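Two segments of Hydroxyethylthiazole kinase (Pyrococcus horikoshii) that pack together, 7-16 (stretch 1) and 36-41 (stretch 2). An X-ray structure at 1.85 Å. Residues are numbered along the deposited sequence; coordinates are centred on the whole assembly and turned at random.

Stretch 1, residues 7-16: ALKRVRERRP
Stretch 2, residues 36-41: ALGASP

Two helix ends and the segments that follow them pack together here, joined by a small apolar patch, one arginine-to-carbonyl hydrogen bond, one backbone hydrogen bond and a bridging water, with 386 Å² buried in total.

Stretch 1 is helical from Ala-7 to Arg-14, with i to i+4 bonds such as Val-11 N to Ala-7 O (2.9 Å) and, last, Arg-15 N to Val-11 O (2.8 Å). Arg-15 then leaves the helix with positive phi (46/62), and Pro-16 is extended (-63/149). Stretch 2 repeats the pattern: Ala-36 and Leu-37 close a helix, Gly-38 leaves it at 126/8, Ala-39 is extended (-103/180), and Ser-40 and Pro-41 enter a strand at -123/125 and -96/158. The register runs in the same order along both stretches, Arg-12 CA lying 4.9 Å from Gly-38 CA and Arg-15 CA 4.5 Å from Ala-39 CA.

The apolar side chains meet along one side of the first helix. Leu-8 (chi1 t, chi2 p) and Leu-37 (t, p) both start sideways, but their ends converge, with Leu-8 CD1 3.7 Å from Leu-37 CD1. Val-11 (chi1 t) points toward stretch 2, its CG1 lying 4.0 Å from Leu-37 CD2 and 4.4 Å from Ala-39 CB. Pro-16, C-gamma endo, extends the patch with CG 4.1 Å from Ala-39 CB.

The close approach at Gly-38 depends on its lack of a side chain. An ideal CB would point toward stretch 1 and lie 2.9 Å from Arg-12 CG, a clash; the backbone angles alone also call for glycine, since CB would jam against Leu-37 O.

Arg-12, nearly extended (m, t, t, chi4 171°), starts sideways, but its end comes nearer to stretch 2, and it donates from NE to Leu-37 O (3.0 Å, 167°). The carbonyl lies near the guanidinium plane, at its edge, where the N-H points. Arg-15 (chi1 m, chi2 -97°, chi3 103°, chi4 98°) folds back beside Gly-38, but its NE is modelled 2.3 Å from Gly-38 O, too short for a hydrogen bond. Arg-15 CA also makes a CA-H...O contact with Gly-38 O (3.5 Å, angle at H 150°).

Beyond the turns, the backbones bond directly: Ser-40 N donates to Pro-16 O (2.9 Å, 166°). Ser-40 OG (chi1 m) is 4.4 Å from Arg-15 O, too far for direct bonding, and a water spans the gap, donating to Arg-15 O at 2.9 Å and lying 2.8 Å from Ser-40 OG.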

# COMPACT_ATOMS: atom_id res chain seq x y z
N ALA A 7 -8.43 20.55 20.29
CA ALA A 7 -8.13 20.38 18.87
C ALA A 7 -8.65 19.03 18.38
O ALA A 7 -9.25 18.93 17.30
CB ALA A 7 -6.63 20.49 18.63
N LEU A 8 -8.42 17.99 19.18
CA LEU A 8 -8.86 16.65 18.82
C LEU A 8 -10.38 16.64 18.68
O LEU A 8 -10.91 16.06 17.73
CB LEU A 8 -8.45 15.64 19.90
CG LEU A 8 -8.85 14.18 19.63
CD1 LEU A 8 -8.20 13.70 18.34
CD2 LEU A 8 -8.42 13.31 20.80
N LYS A 9 -11.06 17.27 19.63
CA LYS A 9 -12.51 17.34 19.59
C LYS A 9 -12.97 18.04 18.32
O LYS A 9 -13.93 17.61 17.68
CB LYS A 9 -13.03 18.06 20.83
CG LYS A 9 -12.86 17.27 22.12
CD LYS A 9 -13.37 18.04 23.33
CE LYS A 9 -13.22 17.22 24.61
NZ LYS A 9 -13.67 17.98 25.81
N ARG A 10 -12.28 19.13 17.95
CA ARG A 10 -12.64 19.87 16.75
C ARG A 10 -12.45 19.04 15.48
O ARG A 10 -13.26 19.11 14.56
CB ARG A 10 -11.80 21.16 16.64
CG ARG A 10 -12.21 22.24 17.62
CD ARG A 10 -11.76 23.62 17.15
NE ARG A 10 -10.31 23.73 17.07
CZ ARG A 10 -9.50 23.64 18.12
NH1 ARG A 10 -10.00 23.43 19.33
NH2 ARG A 10 -8.19 23.75 17.96
N VAL A 11 -11.38 18.26 15.44
CA VAL A 11 -11.12 17.41 14.28
C VAL A 11 -12.27 16.42 14.11
O VAL A 11 -12.79 16.23 13.02
CB VAL A 11 -9.80 16.62 14.42
CG1 VAL A 11 -9.72 15.53 13.36
CG2 VAL A 11 -8.62 17.56 14.29
N ARG A 12 -12.66 15.80 15.21
CA ARG A 12 -13.73 14.81 15.17
C ARG A 12 -15.12 15.38 14.91
O ARG A 12 -15.96 14.72 14.31
CB ARG A 12 -13.69 13.98 16.45
CG ARG A 12 -12.42 13.16 16.53
CD ARG A 12 -12.28 12.41 17.82
NE ARG A 12 -11.16 11.48 17.76
CZ ARG A 12 -10.70 10.81 18.81
NH1 ARG A 12 -11.25 10.99 20.00
NH2 ARG A 12 -9.68 9.96 18.67
N GLU A 13 -15.35 16.61 15.35
CA GLU A 13 -16.64 17.25 15.14
C GLU A 13 -16.76 17.75 13.70
O GLU A 13 -17.80 17.59 13.06
CB GLU A 13 -16.83 18.44 16.09
CG GLU A 13 -16.74 18.09 17.56
CD GLU A 13 -16.92 19.30 18.45
OE1 GLU A 13 -16.34 20.36 18.15
OE2 GLU A 13 -17.64 19.18 19.47
N ARG A 14 -15.69 18.34 13.19
CA ARG A 14 -15.68 18.89 11.84
C ARG A 14 -15.35 17.91 10.72
O ARG A 14 -15.70 18.15 9.56
CB ARG A 14 -14.71 20.08 11.77
CG ARG A 14 -15.08 21.26 12.66
CD ARG A 14 -14.22 22.47 12.33
NE ARG A 14 -14.52 23.63 13.17
CZ ARG A 14 -14.31 23.67 14.48
NH1 ARG A 14 -13.80 22.61 15.10
NH2 ARG A 14 -14.59 24.77 15.17
N ARG A 15 -14.67 16.81 11.05
CA ARG A 15 -14.31 15.80 10.06
C ARG A 15 -13.72 16.45 8.80
O ARG A 15 -14.26 16.32 7.71
CB ARG A 15 -15.54 14.97 9.67
CG ARG A 15 -16.27 14.30 10.83
CD ARG A 15 -15.86 12.84 11.01
NE ARG A 15 -14.94 12.64 12.13
CZ ARG A 15 -15.31 12.22 13.33
NH1 ARG A 15 -16.59 11.96 13.59
NH2 ARG A 15 -14.41 12.07 14.28
N PRO A 16 -12.58 17.16 8.94
CA PRO A 16 -11.97 17.82 7.79
C PRO A 16 -11.50 16.87 6.68
O PRO A 16 -11.12 15.73 6.95
CB PRO A 16 -10.80 18.58 8.42
CG PRO A 16 -10.39 17.67 9.54
CD PRO A 16 -11.72 17.26 10.14
N ALA A 36 -8.98 6.84 11.13
CA ALA A 36 -9.04 6.42 12.53
C ALA A 36 -9.14 7.63 13.45
O ALA A 36 -9.88 7.60 14.44
CB ALA A 36 -7.81 5.59 12.88
N LEU A 37 -8.40 8.69 13.14
CA LEU A 37 -8.41 9.90 13.96
C LEU A 37 -9.78 10.59 13.92
O LEU A 37 -10.21 11.18 14.91
CB LEU A 37 -7.35 10.89 13.48
CG LEU A 37 -7.25 12.19 14.28
CD1 LEU A 37 -6.56 11.91 15.61
CD2 LEU A 37 -6.47 13.23 13.50
N GLY A 38 -10.44 10.52 12.78
CA GLY A 38 -11.74 11.16 12.64
C GLY A 38 -11.83 12.12 11.47
O GLY A 38 -12.81 12.84 11.32
N ALA A 39 -10.79 12.14 10.63
CA ALA A 39 -10.79 13.02 9.47
C ALA A 39 -11.08 12.19 8.22
O ALA A 39 -11.29 10.98 8.32
CB ALA A 39 -9.43 13.72 9.33
N SER A 40 -11.11 12.84 7.06
CA SER A 40 -11.36 12.14 5.80
C SER A 40 -10.21 12.40 4.83
O SER A 40 -9.86 13.54 4.56
CB SER A 40 -12.67 12.64 5.16
OG SER A 40 -13.78 12.32 5.97
N PRO A 41 -9.60 11.33 4.30
CA PRO A 41 -8.49 11.52 3.37
C PRO A 41 -8.93 11.46 1.92
O PRO A 41 -9.97 10.90 1.59
CB PRO A 41 -7.59 10.34 3.69
CG PRO A 41 -8.61 9.24 3.87
CD PRO A 41 -9.68 9.91 4.73
O HOH W 1 -15.47 14.56 5.81